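Local coordinates for protein Crov588 (Cafeteriavirus, PDB 6NYR) that is of unknown function but folds as a ring-shaped leucine-rich-repeat protein built from FNIP repeats, a form that may suit it to binding other molecules, at residues Q154-E158 with N159-N163; L102-G105 with D106-Q110. One frame throughout, in Å; residues are numbered along the deposited sequence.

Contact 1. Residues Q154-E158 with N159-N163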
loop_
_atom_site.group_PDB
_atom_site.type_symbol
_atom_site.label_atom_id
_atom_site.label_comp_id
_atom_site.label_asym_id
_atom_site.label_seq_id
_atom_site.Cartn_x
_atom_site.Cartn_y
_atom_site.Cartn_z
ATOM N N GLN A 154 31.671 -13.987 12.098
ATOM C CA GLN A 154 32.492 -14.803 12.981
ATOM C C GLN A 154 31.983 -16.237 12.966
ATOM O O GLN A 154 30.802 -16.492 12.706
ATOM C CB GLN A 154 32.482 -14.264 14.421
ATOM C CG GLN A 154 33.067 -12.868 14.562
ATOM C CD GLN A 154 34.508 -12.792 14.098
ATOM O OE1 GLN A 154 35.290 -13.722 14.298
ATOM N NE2 GLN A 154 34.860 -11.689 13.457
ATOM N N LYS A 155 32.882 -17.177 13.245
ATOM C CA LYS A 155 32.510 -18.583 13.212
ATOM C C LYS A 155 31.470 -18.887 14.287
ATOM O O LYS A 155 31.462 -18.291 15.367
ATOM C CB LYS A 155 33.744 -19.468 13.411
ATOM C CG LYS A 155 34.695 -19.511 12.216
ATOM C CD LYS A 155 36.107 -19.934 12.626
ATOM C CE LYS A 155 37.034 -19.994 11.418
ATOM N NZ LYS A 155 38.460 -20.187 11.801
ATOM N N ILE A 156 30.576 -19.819 13.967
ATOM C CA ILE A 156 29.609 -20.376 14.911
ATOM C C ILE A 156 29.878 -21.872 14.988
ATOM O O ILE A 156 29.751 -22.584 13.981
ATOM C CB ILE A 156 28.158 -20.090 14.501
ATOM C CG1 ILE A 156 27.897 -18.583 14.495
ATOM C CG2 ILE A 156 27.173 -20.761 15.448
ATOM C CD1 ILE A 156 27.922 -17.952 13.147
ATOM N N VAL A 157 30.250 -22.346 16.175
ATOM C CA VAL A 157 30.578 -23.753 16.369
ATOM C C VAL A 157 29.517 -24.446 17.215
ATOM O O VAL A 157 28.487 -23.853 17.554
ATOM C CB VAL A 157 31.974 -23.897 17.007
ATOM C CG1 VAL A 157 33.035 -23.277 16.105
ATOM C CG2 VAL A 157 32.003 -23.256 18.395
ATOM N N GLU A 158 29.761 -25.714 17.540
ATOM C CA GLU A 158 28.772 -26.541 18.216
ATOM C C GLU A 158 28.446 -25.996 19.603
ATOM O O GLU A 158 29.320 -25.515 20.327
ATOM C CB GLU A 158 29.311 -27.972 18.321
ATOM C CG GLU A 158 28.268 -29.067 18.422
ATOM C CD GLU A 158 28.895 -30.457 18.477
ATOM O OE1 GLU A 158 30.140 -30.551 18.444
ATOM O OE2 GLU A 158 28.143 -31.450 18.558
ATOM N N ASN A 159 27.168 -26.084 19.962
ATOM C CA ASN A 159 26.651 -25.775 21.292
ATOM C C ASN A 159 26.760 -24.298 21.665
ATOM O O ASN A 159 26.691 -23.956 22.852
ATOM C CB ASN A 159 27.334 -26.613 22.389
ATOM C CG ASN A 159 27.241 -28.104 22.133
ATOM O OD1 ASN A 159 26.220 -28.602 21.653
ATOM N ND2 ASN A 159 28.306 -28.828 22.466
ATOM N N VAL A 160 26.930 -23.404 20.698
ATOM C CA VAL A 160 26.826 -21.979 20.993
ATOM C C VAL A 160 25.395 -21.484 20.809
ATOM O O VAL A 160 24.927 -20.625 21.558
ATOM C CB VAL A 160 27.809 -21.174 20.119
ATOM C CG1 VAL A 160 29.207 -21.759 20.206
ATOM C CG2 VAL A 160 27.330 -21.136 18.680
ATOM N N LEU A 161 24.686 -22.012 19.820
ATOM C CA LEU A 161 23.292 -21.648 19.607
ATOM C C LEU A 161 22.403 -22.418 20.576
ATOM O O LEU A 161 22.547 -23.640 20.703
ATOM C CB LEU A 161 22.883 -21.935 18.168
ATOM C CG LEU A 161 23.631 -21.139 17.096
ATOM C CD1 LEU A 161 23.237 -21.620 15.703
ATOM C CD2 LEU A 161 23.382 -19.646 17.248
ATOM N N PRO A 162 21.499 -21.745 21.286
ATOM C CA PRO A 162 20.632 -22.470 22.224
ATOM C C PRO A 162 19.847 -23.564 21.514
ATOM O O PRO A 162 19.434 -23.413 20.362
ATOM C CB PRO A 162 19.698 -21.382 22.770
ATOM C CG PRO A 162 20.416 -20.088 22.535
ATOM C CD PRO A 162 21.259 -20.287 21.305
ATOM N N ASN A 163 19.647 -24.678 22.214
ATOM C CA ASN A 163 18.837 -25.759 21.646
ATOM C C ASN A 163 17.339 -25.422 21.644
ATOM O O ASN A 163 16.511 -26.298 21.366
ATOM C CB ASN A 163 19.093 -27.076 22.383
ATOM C CG ASN A 163 18.828 -26.986 23.870
ATOM O OD1 ASN A 163 17.904 -26.301 24.312
ATOM N ND2 ASN A 163 19.641 -27.685 24.655
HETATM O O HOH W 1 25.427 -23.971 17.543
#
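Val160 packs back onto Ile156 and Val157 round a type II beta turn that runs from Val157 to Val160, in the loop between strands 145-147 and 167-169 of this leucine-rich-repeat solenoid. Its two methyls divide the work. CG2 of Val160 meets CG2 of Ile156 at 3.3 Å, the two side chains crossing at about a right angle, while CG1 of Val160 lies 3.7 Å from CG2 of Val157. Because Val160 CG2 sits between its own backbone N and carbonyl carbon (chi1 -51°), it also comes up against the carbonyl oxygen of Val157. Leu161 adds to the apolar side, its CG 3.9 Å from the same CG2 of Ile156. At the corner Asn159 takes the positive phi, 67°, that the third position of a type II turn calls for. The side chains of Glu158 and Asn159 run alongside each other from the corner, their carboxylate and amide planes 26° apart. Further out, Ile156 reaches Phe170 and Phe174 in the loop after strand 167-169, and Glu158 touches Asn181. No direct hydrogen bond crosses the turn; instead one water donates to Val157 O and accepts from Leu161 N, each at 3.1 Å.

Contact 2. Residues L102-G105 with D106-Q110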
loop_
_atom_site.group_PDB
_atom_site.type_symbol
_atom_site.label_atom_id
_atom_site.label_comp_id
_atom_site.label_asym_id
_atom_site.label_seq_id
_atom_site.Cartn_x
_atom_site.Cartn_y
_atom_site.Cartn_z
ATOM N N LEU A 102 15.210 -7.850 22.693
ATOM C CA LEU A 102 16.259 -6.845 22.717
ATOM C C LEU A 102 16.885 -6.707 21.344
ATOM O O LEU A 102 17.274 -7.707 20.734
ATOM C CB LEU A 102 17.337 -7.222 23.740
ATOM C CG LEU A 102 18.662 -6.460 23.719
ATOM C CD1 LEU A 102 18.489 -5.017 24.141
ATOM C CD2 LEU A 102 19.678 -7.185 24.613
ATOM N N LYS A 103 16.980 -5.470 20.869
ATOM C CA LYS A 103 17.867 -5.125 19.768
ATOM C C LYS A 103 18.946 -4.191 20.305
ATOM O O LYS A 103 18.635 -3.124 20.850
ATOM C CB LYS A 103 17.140 -4.459 18.603
ATOM C CG LYS A 103 18.106 -4.129 17.465
ATOM C CD LYS A 103 17.472 -3.284 16.375
ATOM C CE LYS A 103 18.526 -2.800 15.380
ATOM N NZ LYS A 103 19.560 -1.925 16.014
ATOM N N LEU A 104 20.202 -4.598 20.161
ATOM C CA LEU A 104 21.325 -3.786 20.598
ATOM C C LEU A 104 21.529 -2.594 19.666
ATOM O O LEU A 104 21.127 -2.604 18.499
ATOM C CB LEU A 104 22.597 -4.629 20.634
ATOM C CG LEU A 104 22.571 -5.813 21.598
ATOM C CD1 LEU A 104 23.749 -6.741 21.354
ATOM C CD2 LEU A 104 22.560 -5.311 23.034
ATOM N N GLY A 105 22.146 -1.546 20.210
ATOM C CA GLY A 105 22.536 -0.421 19.382
ATOM C C GLY A 105 23.528 -0.829 18.309
ATOM O O GLY A 105 24.255 -1.815 18.442
ATOM N N ASP A 106 23.554 -0.055 17.226
ATOM C CA ASP A 106 24.362 -0.414 16.069
ATOM C C ASP A 106 25.840 -0.101 16.246
ATOM O O ASP A 106 26.660 -0.640 15.495
ATOM C CB ASP A 106 23.829 0.303 14.826
ATOM C CG ASP A 106 22.462 -0.205 14.405
ATOM O OD1 ASP A 106 22.182 -1.408 14.597
ATOM O OD2 ASP A 106 21.660 0.602 13.890
ATOM N N VAL A 107 26.205 0.749 17.205
ATOM C CA VAL A 107 27.621 0.993 17.445
ATOM C C VAL A 107 28.262 -0.169 18.203
ATOM O O VAL A 107 29.441 -0.474 17.990
ATOM C CB VAL A 107 27.834 2.306 18.214
ATOM C CG1 VAL A 107 29.315 2.505 18.536
ATOM C CG2 VAL A 107 27.293 3.490 17.430
ATOM N N PHE A 108 27.509 -0.829 19.079
ATOM C CA PHE A 108 28.090 -1.827 19.961
ATOM C C PHE A 108 28.882 -2.856 19.168
ATOM O O PHE A 108 28.392 -3.424 18.191
ATOM C CB PHE A 108 26.997 -2.526 20.761
ATOM C CG PHE A 108 27.521 -3.547 21.721
ATOM C CD1 PHE A 108 28.199 -3.151 22.862
ATOM C CD2 PHE A 108 27.346 -4.898 21.490
ATOM C CE1 PHE A 108 28.681 -4.078 23.756
ATOM C CE2 PHE A 108 27.829 -5.834 22.381
ATOM C CZ PHE A 108 28.500 -5.424 23.516
ATOM N N ASN A 109 30.106 -3.110 19.615
ATOM C CA ASN A 109 30.988 -4.035 18.922
ATOM C C ASN A 109 32.077 -4.514 19.872
ATOM O O ASN A 109 33.269 -4.353 19.591
ATOM C CB ASN A 109 31.594 -3.365 17.688
ATOM C CG ASN A 109 32.357 -4.339 16.826
ATOM O OD1 ASN A 109 32.153 -5.549 16.913
ATOM N ND2 ASN A 109 33.247 -3.822 15.996
ATOM N N GLN A 110 31.670 -5.102 20.993
ATOM C CA GLN A 110 32.586 -5.675 21.967
ATOM C C GLN A 110 32.164 -7.107 22.257
ATOM O O GLN A 110 30.980 -7.448 22.184
ATOM C CB GLN A 110 32.612 -4.886 23.273
ATOM C CG GLN A 110 33.108 -3.468 23.152
ATOM C CD GLN A 110 32.813 -2.660 24.401
ATOM O OE1 GLN A 110 33.291 -2.973 25.492
ATOM N NE2 GLN A 110 32.004 -1.620 24.246
#
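NZ of Lys103 joins strand to loop: it donates to OD1 of Asp106 at 3.0 Å, a salt bridge, and to O of Leu104, also at 3.0 Å. A third acceptor, the carbonyl oxygen of Tyr81 in the preceding turn of the solenoid, completes its grip. The lysine leaves the end of strand 101-103 extended, CG anti to the backbone N, and then bends at its last torsion (chi4 -62°), which turns the ammonium back onto the carbonyl of Leu104 at a C=O...N angle of 161°. Asp106 OD1 is approached from above the carboxylate plane, 44° out of it; the same oxygen accepts the backbone N-H of Glu128, just past strand 123-125 in the following coil. Gly105 carries the chain round between these residues, and its O receives a weak, bent bond from Phe108 N at 3.5 Å. Beside this polar group, CD1 of Leu104 touches CD2 of the Phe108 ring at 4.0 Å, approaching it obliquely, and both side chains pack against Leu92 of helix 89-93. The backbone N of Gln110 lies over the centre of one ring face, 4.0 Å above its plane. With the aspartate buried and the lysine partly exposed, the two probably stabilise each other's ionised forms, and their outside partners tie three successive turns of the solenoid together.

Both contacts are local bends in the coils that follow one another round the ring, in different FNIP repeats, with centres about 19 Å apart and nearest atoms about 8 Å apart. Contact 2 lies where a strand of the inner rim passes into its loop and is buried; contact 1 turns the chain at the outer edge, half buried and half exposed. Their chemistry follows: a salt bridge on a buried aspartate and backbone carbonyls bind the strand end in contact 2, whereas contact 1 relies on aliphatic packing and a bridging water, leaving its polar side chains on the exposed corner. Both also reach the following coil, contact 2 through hydrogen bonds and contact 1 through side-chain packing such as that of Ile156.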